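Local coordinates for protein trans-4-hydroxy-L-proline dehydratase (Clostridioides difficile 70-100-2010, PDB 6VXC) that uses a glycyl radical to dehydrate trans-4-hydroxy-L-proline to (S)-1-pyrroline-5-carboxylate, a step in the anaerobic breakdown of 4-hydroxyproline, at residues 85-89 / 90-94; 107-111 / 112-116; 490-493 / 494-498. One frame throughout, in Å; residues are numbered along the deposited sequence.

Contact 1 (85-89 / 90-94)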
ATOM      1  N   ASP A  85       0.689  16.930  24.083  1.00 20.73           N
ATOM      2  CA  ASP A  85       1.516  17.007  25.278  1.00 21.27           C
ATOM      3  C   ASP A  85       2.704  16.052  25.187  1.00 20.83           C
ATOM      4  O   ASP A  85       2.533  14.837  25.062  1.00 22.38           O
ATOM      5  CB  ASP A  85       0.681  16.708  26.519  1.00 25.69           C
ATOM      6  CG  ASP A  85       1.466  16.895  27.796  1.00 32.87           C
ATOM      7  OD1 ASP A  85       1.908  18.039  28.047  1.00 40.85           O
ATOM      8  OD2 ASP A  85       1.643  15.912  28.543  1.00 37.22           O
ATOM      9  N   GLY A  86       3.908  16.607  25.259  1.00 20.76           N
ATOM     10  CA  GLY A  86       5.124  15.836  25.233  1.00 19.67           C
ATOM     11  C   GLY A  86       5.758  15.674  23.870  1.00 17.14           C
ATOM     12  O   GLY A  86       6.853  15.112  23.783  1.00 20.12           O
ATOM     13  N   GLU A  87       5.140  16.188  22.813  1.00 17.37           N
ATOM     14  CA  GLU A  87       5.689  15.988  21.482  1.00 15.22           C
ATOM     15  C   GLU A  87       7.040  16.665  21.322  1.00 14.63           C
ATOM     16  O   GLU A  87       7.311  17.717  21.901  1.00 15.67           O
ATOM     17  CB  GLU A  87       4.725  16.495  20.416  1.00 19.62           C
ATOM     18  CG  GLU A  87       3.583  15.533  20.180  1.00 16.08           C
ATOM     19  CD  GLU A  87       2.694  15.941  19.027  1.00 19.59           C
ATOM     20  OE1 GLU A  87       2.591  17.156  18.731  1.00 17.24           O
ATOM     21  OE2 GLU A  87       2.102  15.025  18.409  1.00 23.82           O
ATOM     22  N   LEU A  88       7.894  16.022  20.539  1.00 15.33           N
ATOM     23  CA  LEU A  88       9.081  16.624  19.960  1.00 16.84           C
ATOM     24  C   LEU A  88       8.948  16.855  18.462  1.00 17.04           C
ATOM     25  O   LEU A  88       9.546  17.795  17.941  1.00 17.47           O
ATOM     26  CB  LEU A  88      10.311  15.746  20.233  1.00 17.05           C
ATOM     27  CG  LEU A  88      10.807  15.584  21.682  1.00 16.60           C
ATOM     28  CD1 LEU A  88      11.947  14.577  21.783  1.00 16.19           C
ATOM     29  CD2 LEU A  88      11.257  16.925  22.252  1.00 18.83           C
ATOM     30  N   ILE A  89       8.171  16.017  17.771  1.00 19.08           N
ATOM     31  CA  ILE A  89       7.823  16.185  16.360  1.00 16.98           C
ATOM     32  C   ILE A  89       6.350  16.555  16.290  1.00 15.50           C
ATOM     33  O   ILE A  89       5.517  15.862  16.878  1.00 15.30           O
ATOM     34  CB  ILE A  89       8.087  14.892  15.560  1.00 18.06           C
ATOM     35  CG1 ILE A  89       9.545  14.464  15.693  1.00 15.81           C
ATOM     36  CG2 ILE A  89       7.681  15.062  14.070  1.00 16.17           C
ATOM     37  CD1 ILE A  89      10.527  15.485  15.168  1.00 14.20           C
ATOM     38  N   VAL A  90       6.016  17.604  15.529  1.00 18.07           N
ATOM     39  CA  VAL A  90       4.657  18.141  15.515  1.00 16.15           C
ATOM     40  C   VAL A  90       4.063  18.055  14.113  1.00 16.67           C
ATOM     41  O   VAL A  90       4.775  18.049  13.099  1.00 16.65           O
ATOM     42  CB  VAL A  90       4.595  19.602  16.022  1.00 17.26           C
ATOM     43  CG1 VAL A  90       5.112  19.708  17.462  1.00 15.32           C
ATOM     44  CG2 VAL A  90       5.356  20.513  15.078  1.00 12.35           C
ATOM     45  N   GLY A  91       2.733  18.007  14.075  1.00 15.83           N
ATOM     46  CA  GLY A  91       1.969  17.921  12.844  1.00 14.32           C
ATOM     47  C   GLY A  91       0.945  16.796  12.875  1.00 17.89           C
ATOM     48  O   GLY A  91       1.286  15.638  13.149  1.00 18.08           O
ATOM     49  N   GLU A  92      -0.316  17.129  12.608  1.00 18.49           N
ATOM     50  CA  GLU A  92      -1.412  16.171  12.515  1.00 17.77           C
ATOM     51  C   GLU A  92      -2.181  16.445  11.224  1.00 16.80           C
ATOM     52  O   GLU A  92      -2.349  17.603  10.837  1.00 15.80           O
ATOM     53  CB  GLU A  92      -2.364  16.269  13.726  1.00 17.46           C
ATOM     54  CG  GLU A  92      -1.786  15.841  15.088  1.00 21.58           C
ATOM     55  CD  GLU A  92      -1.687  14.318  15.267  1.00 21.41           C
ATOM     56  OE1 GLU A  92      -2.403  13.584  14.550  1.00 18.65           O
ATOM     57  OE2 GLU A  92      -0.900  13.865  16.135  1.00 21.27           O
ATOM     58  N   LYS A  93      -2.634  15.382  10.551  1.00 13.86           N
ATOM     59  CA  LYS A  93      -3.462  15.578   9.365  1.00 12.40           C
ATOM     60  C   LYS A  93      -4.783  16.250   9.722  1.00 16.32           C
ATOM     61  O   LYS A  93      -5.194  17.209   9.065  1.00 16.12           O
ATOM     62  CB  LYS A  93      -3.721  14.247   8.658  1.00 12.61           C
ATOM     63  CG  LYS A  93      -2.517  13.644   7.948  1.00 12.99           C
ATOM     64  CD  LYS A  93      -2.832  12.266   7.352  1.00 10.72           C
ATOM     65  CE  LYS A  93      -3.828  12.366   6.186  1.00 13.16           C
ATOM     66  NZ  LYS A  93      -4.373  11.045   5.767  1.00 13.27           N
ATOM     67  N   GLY A  94      -5.460  15.757  10.760  1.00 15.41           N
ATOM     68  CA  GLY A  94      -6.756  16.251  11.173  1.00 20.14           C
ATOM     69  C   GLY A  94      -6.693  17.129  12.408  1.00 22.59           C
ATOM     70  O   GLY A  94      -5.639  17.656  12.777  1.00 22.59           O
TER
HETATM   71  O   HOH W   1       1.146  17.750  16.406  1.00 16.78           O
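Glu-87 and Val-90 meet in the tighter half of this turn of chain. The methyl CG1 of Val-90 lies 3.8 Å from OE1 of Glu-87, and OE1 is also 3.9 Å from CA of Val-90, so this oxygen lies beside both the CA and the CG1 of the valine. It gets there because CG of Glu-87 stands anti to its carbonyl carbon (chi1 -78°) and the chain runs out extended beyond it, back across the loop. A water ties the two sides together: it donates to OE1 of Glu-87 at 2.8 Å and accepts from the backbone N of Gly-91, also at 2.8 Å, bridging a carboxylate and an amide that do not meet directly. All this belongs to the long loop between helix 64-78 and strand 99-101 in the pyruvate formate lyase-like part of the enzyme, where Ile-89 packs on helix 276-293 and Leu-88 on helix 324-339. The two acids only approach each other. OE2 of Glu-87 stops 3.9 Å from OE2 of Glu-92, whose bend at chi2 (-77°) turns the carboxylate toward Glu-87, and the two carboxylates lie nearly coplanar, 5° apart. Such a pair would repel by itself; the hold comes from Lys-337, which forms a salt bridge to each of these OE2 atoms and whose charge probably keeps both acids ionised. Asn-84 adds a hydrogen bond to OE2 of Glu-87 and Asn-340 one to OE2 of Glu-92. The solvent side is at the first residues of 85-89, where the exposed Asp-85 pairs with Lys-31 from helix 27-38.

Contact 2 (107-111 / 112-116)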
ATOM      1  N   CYS A 107     -14.021  12.067  -3.495  1.00 16.03           N
ATOM      2  CA  CYS A 107     -15.253  11.358  -3.152  1.00 17.09           C
ATOM      3  C   CYS A 107     -16.020  12.208  -2.154  1.00 18.26           C
ATOM      4  O   CYS A 107     -15.596  12.375  -1.005  1.00 18.77           O
ATOM      5  CB  CYS A 107     -14.982   9.963  -2.577  1.00 19.11           C
ATOM      6  SG  CYS A 107     -16.501   9.071  -2.154  1.00 23.86           S
ATOM      7  N   CYS A 108     -17.141  12.745  -2.603  1.00 16.59           N
ATOM      8  CA  CYS A 108     -18.032  13.514  -1.756  1.00 15.55           C
ATOM      9  C   CYS A 108     -19.060  12.544  -1.198  1.00 17.71           C
ATOM     10  O   CYS A 108     -19.953  12.103  -1.922  1.00 20.56           O
ATOM     11  CB  CYS A 108     -18.689  14.630  -2.558  1.00 19.24           C
ATOM     12  SG  CYS A 108     -19.847  15.584  -1.607  1.00 21.29           S
ATOM     13  N   HIS A 109     -18.926  12.192   0.074  1.00 17.64           N
ATOM     14  CA  HIS A 109     -19.765  11.138   0.631  1.00 19.06           C
ATOM     15  C   HIS A 109     -21.236  11.536   0.626  1.00 20.83           C
ATOM     16  O   HIS A 109     -21.581  12.716   0.699  1.00 20.55           O
ATOM     17  CB  HIS A 109     -19.337  10.808   2.059  1.00 19.47           C
ATOM     18  CG  HIS A 109     -17.979  10.193   2.143  1.00 21.58           C
ATOM     19  ND1 HIS A 109     -16.894  10.854   2.671  1.00 22.63           N
ATOM     20  CD2 HIS A 109     -17.526   8.984   1.738  1.00 22.79           C
ATOM     21  CE1 HIS A 109     -15.831  10.076   2.594  1.00 23.94           C
ATOM     22  NE2 HIS A 109     -16.187   8.937   2.029  1.00 21.05           N
ATOM     23  N   THR A 110     -22.103  10.534   0.488  1.00 20.60           N
ATOM     24  CA  THR A 110     -23.523  10.715   0.747  1.00 20.26           C
ATOM     25  C   THR A 110     -23.775  10.701   2.253  1.00 25.05           C
ATOM     26  O   THR A 110     -22.950  10.230   3.046  1.00 21.31           O
ATOM     27  CB  THR A 110     -24.358   9.616   0.090  1.00 17.40           C
ATOM     28  OG1 THR A 110     -24.079   8.367   0.733  1.00 27.18           O
ATOM     29  CG2 THR A 110     -24.043   9.494  -1.386  1.00 20.65           C
ATOM     30  N   MET A 111     -24.944  11.209   2.650  1.00 20.48           N
ATOM     31  CA  MET A 111     -25.306  11.131   4.058  1.00 21.51           C
ATOM     32  C   MET A 111     -25.425   9.682   4.508  1.00 23.69           C
ATOM     33  O   MET A 111     -25.149   9.369   5.672  1.00 22.58           O
ATOM     34  CB  MET A 111     -26.594  11.913   4.319  1.00 22.65           C
ATOM     35  CG  MET A 111     -26.492  13.403   3.962  1.00 22.91           C
ATOM     36  SD  MET A 111     -25.124  14.303   4.731  1.00 25.26           S
ATOM     37  CE  MET A 111     -25.499  14.071   6.468  1.00 21.78           C
ATOM     38  N   GLU A 112     -25.820   8.779   3.605  1.00 26.49           N
ATOM     39  CA  GLU A 112     -25.825   7.366   3.966  1.00 25.89           C
ATOM     40  C   GLU A 112     -24.408   6.855   4.200  1.00 24.31           C
ATOM     41  O   GLU A 112     -24.183   6.052   5.107  1.00 23.95           O
ATOM     42  CB  GLU A 112     -26.519   6.520   2.899  1.00 28.10           C
ATOM     43  CG  GLU A 112     -26.637   5.060   3.341  1.00 44.01           C
ATOM     44  CD  GLU A 112     -27.159   4.119   2.268  1.00 63.00           C
ATOM     45  OE1 GLU A 112     -27.385   4.567   1.122  1.00 66.71           O
ATOM     46  OE2 GLU A 112     -27.364   2.925   2.586  1.00 68.09           O
ATOM     47  N   ASP A 113     -23.445   7.287   3.379  1.00 25.59           N
ATOM     48  CA  ASP A 113     -22.051   6.930   3.614  1.00 22.13           C
ATOM     49  C   ASP A 113     -21.634   7.276   5.034  1.00 21.79           C
ATOM     50  O   ASP A 113     -20.998   6.473   5.724  1.00 20.50           O
ATOM     51  CB  ASP A 113     -21.129   7.643   2.621  1.00 21.68           C
ATOM     52  CG  ASP A 113     -21.176   7.053   1.228  1.00 20.43           C
ATOM     53  OD1 ASP A 113     -21.458   5.855   1.074  1.00 22.18           O
ATOM     54  OD2 ASP A 113     -20.892   7.802   0.274  1.00 24.60           O
ATOM     55  N   LEU A 114     -21.958   8.492   5.473  1.00 20.20           N
ATOM     56  CA  LEU A 114     -21.586   8.912   6.816  1.00 20.10           C
ATOM     57  C   LEU A 114     -22.242   8.026   7.855  1.00 22.78           C
ATOM     58  O   LEU A 114     -21.603   7.630   8.835  1.00 20.00           O
ATOM     59  CB  LEU A 114     -21.976  10.369   7.040  1.00 23.49           C
ATOM     60  CG  LEU A 114     -21.295  11.352   6.095  1.00 23.42           C
ATOM     61  CD1 LEU A 114     -21.571  12.788   6.521  1.00 22.00           C
ATOM     62  CD2 LEU A 114     -19.806  11.072   6.011  1.00 24.51           C
ATOM     63  N   GLU A 115     -23.515   7.687   7.644  1.00 22.03           N
ATOM     64  CA  GLU A 115     -24.215   6.790   8.555  1.00 25.36           C
ATOM     65  C   GLU A 115     -23.543   5.420   8.612  1.00 22.64           C
ATOM     66  O   GLU A 115     -23.430   4.815   9.681  1.00 20.65           O
ATOM     67  CB  GLU A 115     -25.681   6.659   8.121  1.00 29.03           C
ATOM     68  CG  GLU A 115     -26.598   5.944   9.109  1.00 40.08           C
ATOM     69  CD  GLU A 115     -27.026   6.812  10.278  1.00 56.05           C
ATOM     70  OE1 GLU A 115     -26.511   7.947  10.406  1.00 65.67           O
ATOM     71  OE2 GLU A 115     -27.876   6.352  11.073  1.00 60.99           O
ATOM     72  N   VAL A 116     -23.159   4.888   7.458  1.00 19.12           N
ATOM     73  CA  VAL A 116     -22.568   3.560   7.420  1.00 22.50           C
ATOM     74  C   VAL A 116     -21.226   3.540   8.152  1.00 20.65           C
ATOM     75  O   VAL A 116     -20.952   2.640   8.949  1.00 20.31           O
ATOM     76  CB  VAL A 116     -22.436   3.082   5.967  1.00 22.21           C
ATOM     77  CG1 VAL A 116     -21.559   1.841   5.905  1.00 24.25           C
ATOM     78  CG2 VAL A 116     -23.821   2.796   5.396  1.00 26.22           C
TER
HETATM   79  O   HOH W   2     -25.235   6.057  -0.619  1.00 31.24           O
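The imidazole of His-109 has the carboxylate of Asp-113 at its edge, close to the ring plane, with OD2 of Asp-113 3.9 Å from CD2 of His-109. Ring and carboxylate planes stand 88° apart. Over one face of the ring, offset toward its rim, sits the carbonyl O of Cys-107, while the methyl CD2 of Leu-114 comes in obliquely, 4.0 Å from CB of His-109. The same Asp-113 carboxylate reaches back to the backbone: N of Thr-110 donates to OD2 of Asp-113 at 3.0 Å, meeting it from above the carboxylate plane, 37° out of it. In return N of Asp-113 donates to OG1 of Thr-110 over 2.9 Å, in a fairly straight bond. These reciprocal bonds make a capping box with Thr-110 as the N-cap of helix 111-119, and they occupy amides that the first turn cannot bond internally. With chi1 at 67°, OG1 of Thr-110 is tucked between its own N and carbonyl carbon, which points it at the opening turn. Regular helical bonding follows directly, N of Leu-114 donating to O of Thr-110 at 3.1 Å. On the outer side, a water links OG1 of Thr-110 to OE1 of Glu-112. Met-111 folds its bent chain so that CE lies 4.1 Å from CD1 of Leu-114, and both side chains also pack on helix 129-143.

Contact 3 (490-493 / 494-498)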
ATOM      1  N   LYS A 490     -25.292 -13.741 -12.431  1.00 24.49           N
ATOM      2  CA  LYS A 490     -26.285 -14.210 -13.397  1.00 22.68           C
ATOM      3  C   LYS A 490     -26.372 -13.268 -14.596  1.00 24.50           C
ATOM      4  O   LYS A 490     -27.448 -13.004 -15.133  1.00 26.44           O
ATOM      5  CB  LYS A 490     -27.647 -14.390 -12.722  1.00 23.93           C
ATOM      6  CG  LYS A 490     -27.809 -15.749 -12.005  1.00 27.63           C
ATOM      7  CD  LYS A 490     -28.561 -15.616 -10.685  1.00 32.04           C
ATOM      8  CE  LYS A 490     -29.609 -16.695 -10.474  1.00 36.58           C
ATOM      9  NZ  LYS A 490     -29.116 -18.061 -10.825  1.00 45.30           N
ATOM     10  N   LYS A 491     -25.220 -12.751 -15.014  1.00 20.54           N
ATOM     11  CA  LYS A 491     -25.113 -11.880 -16.172  1.00 19.09           C
ATOM     12  C   LYS A 491     -23.994 -12.370 -17.075  1.00 19.89           C
ATOM     13  O   LYS A 491     -23.072 -13.069 -16.635  1.00 18.90           O
ATOM     14  CB  LYS A 491     -24.836 -10.425 -15.782  1.00 20.57           C
ATOM     15  CG  LYS A 491     -25.885  -9.830 -14.880  1.00 27.12           C
ATOM     16  CD  LYS A 491     -25.972  -8.312 -15.027  1.00 30.14           C
ATOM     17  CE  LYS A 491     -24.647  -7.616 -14.889  1.00 30.43           C
ATOM     18  NZ  LYS A 491     -24.809  -6.120 -14.778  1.00 29.37           N
ATOM     19  N   GLN A 492     -24.083 -11.981 -18.346  1.00 15.24           N
ATOM     20  CA  GLN A 492     -23.009 -12.203 -19.309  1.00 17.78           C
ATOM     21  C   GLN A 492     -21.938 -11.140 -19.076  1.00 19.72           C
ATOM     22  O   GLN A 492     -22.079  -9.997 -19.508  1.00 23.28           O
ATOM     23  CB  GLN A 492     -23.545 -12.138 -20.735  1.00 19.24           C
ATOM     24  CG  GLN A 492     -22.525 -12.520 -21.800  1.00 21.07           C
ATOM     25  CD  GLN A 492     -22.177 -14.005 -21.786  1.00 18.24           C
ATOM     26  OE1 GLN A 492     -22.827 -14.802 -21.119  1.00 21.43           O
ATOM     27  NE2 GLN A 492     -21.135 -14.372 -22.507  1.00 19.60           N
ATOM     28  N   ILE A 493     -20.841 -11.526 -18.433  1.00 17.21           N
ATOM     29  CA  ILE A 493     -19.780 -10.596 -18.062  1.00 16.06           C
ATOM     30  C   ILE A 493     -18.602 -10.684 -19.023  1.00 15.10           C
ATOM     31  O   ILE A 493     -18.024  -9.664 -19.390  1.00 15.21           O
ATOM     32  CB  ILE A 493     -19.338 -10.847 -16.598  1.00 17.66           C
ATOM     33  CG1 ILE A 493     -20.504 -10.572 -15.631  1.00 14.08           C
ATOM     34  CG2 ILE A 493     -18.063 -10.066 -16.237  1.00 15.88           C
ATOM     35  CD1 ILE A 493     -21.023  -9.153 -15.705  1.00 14.78           C
ATOM     36  N   GLY A 494     -18.265 -11.887 -19.466  1.00 16.09           N
ATOM     37  CA  GLY A 494     -17.178 -12.117 -20.392  1.00 16.98           C
ATOM     38  C   GLY A 494     -17.647 -12.334 -21.818  1.00 17.02           C
ATOM     39  O   GLY A 494     -18.737 -11.910 -22.212  1.00 18.74           O
ATOM     40  N   ILE A 495     -16.800 -12.993 -22.606  1.00 18.15           N
ATOM     41  CA  ILE A 495     -17.074 -13.270 -24.014  1.00 15.97           C
ATOM     42  C   ILE A 495     -17.375 -14.759 -24.187  1.00 18.18           C
ATOM     43  O   ILE A 495     -17.141 -15.566 -23.294  1.00 17.23           O
ATOM     44  CB  ILE A 495     -15.910 -12.842 -24.927  1.00 15.92           C
ATOM     45  CG1 ILE A 495     -14.584 -13.419 -24.424  1.00 18.68           C
ATOM     46  CG2 ILE A 495     -15.826 -11.325 -24.986  1.00 18.63           C
ATOM     47  CD1 ILE A 495     -13.420 -13.266 -25.382  1.00 14.02           C
ATOM     48  N   GLU A 496     -17.892 -15.121 -25.365  1.00 18.38           N
ATOM     49  CA  GLU A 496     -18.241 -16.517 -25.672  1.00 24.52           C
ATOM     50  C   GLU A 496     -17.019 -17.245 -26.209  1.00 21.91           C
ATOM     51  O   GLU A 496     -16.735 -17.214 -27.399  1.00 26.18           O
ATOM     52  CB  GLU A 496     -19.388 -16.590 -26.672  1.00 21.36           C
ATOM     53  CG  GLU A 496     -20.742 -16.222 -26.101  1.00 29.68           C
ATOM     54  CD  GLU A 496     -21.873 -16.303 -27.135  1.00 42.91           C
ATOM     55  OE1 GLU A 496     -21.695 -16.967 -28.186  1.00 40.82           O
ATOM     56  OE2 GLU A 496     -22.939 -15.696 -26.883  1.00 46.89           O
ATOM     57  N   THR A 497     -16.293 -17.931 -25.332  1.00 16.79           N
ATOM     58  CA  THR A 497     -15.135 -18.698 -25.776  1.00 17.31           C
ATOM     59  C   THR A 497     -15.459 -20.162 -26.068  1.00 16.31           C
ATOM     60  O   THR A 497     -14.574 -20.907 -26.494  1.00 20.15           O
ATOM     61  CB  THR A 497     -13.992 -18.591 -24.748  1.00 17.84           C
ATOM     62  OG1 THR A 497     -14.503 -18.744 -23.422  1.00 16.53           O
ATOM     63  CG2 THR A 497     -13.303 -17.237 -24.870  1.00 16.42           C
ATOM     64  N   GLY A 498     -16.696 -20.587 -25.861  1.00 17.81           N
ATOM     65  CA  GLY A 498     -17.112 -21.935 -26.198  1.00 17.91           C
ATOM     66  C   GLY A 498     -17.679 -22.670 -25.005  1.00 19.28           C
ATOM     67  O   GLY A 498     -17.404 -22.315 -23.855  1.00 20.31           O
TER
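At the exit of a two-stranded antiparallel hairpin, the short, weakly bonded strand 491-492 gives way to a loop leading to helix 506-538, and the side chain of Gln-492 bends over that exit. Its amide nitrogen NE2 comes to 3.4 Å from the carbonyl O of Gly-494, and the aliphatic part follows alongside, with CG of Gln-492 3.9 Å from the same oxygen. Two torsions steer the amide there: CG lies anti to the backbone N (chi1 -173°), and the chain then bends at chi2 (70°), swinging its end along the direction in which the backbone leaves the strand. Beyond Gly-494, NE2 of Gln-492 also touches CG of Glu-496 at 4.1 Å, so the amide meets the aliphatic stem of the glutamate. Here the two side chains cross at about a right angle, and amide and carboxylate planes are 89° apart. NE2 of Gln-492 is hydrogen-bonded to the carbonyl O of Asn-483, just ahead of the partner strand 485-486. The hairpin pairing itself carries on past Gln-492, since Ile-493 and Gly-494 both form backbone hydrogen bonds with Gly-484. Ile-493 turns its side chain to the buried side, packing on Ala-162 and Ala-166 of helix 158-166 and on Met-168. Farther along, the loop is fastened to helix 506-538 by Gln-516, whose NE2 bonds both to O of Ile-495 and to OG1 of Thr-497. Gln-492 and Glu-496 themselves are exposed, in contrast to the buried Ile-493 between them in the chain.

Contact 1 is the buried one, contact 2 is partly buried and contact 3 lies at the surface, about 54 Å between centres from contact 1 and across the middle of the chain from it. Contacts 1 and 2 follow each other closely in sequence, on the two sides of strand 99-101, yet their nearest atoms are about 12 Å apart and they pack against different helices. Chemistry follows place: in 85-94 buried glutamates share a lysine, and a water joins one of them to the backbone; in 107-116 side chains and backbone exchange bonds to start a helix; and in 490-498 the side chains merely touch, backbone pairing and outside partners doing the holding.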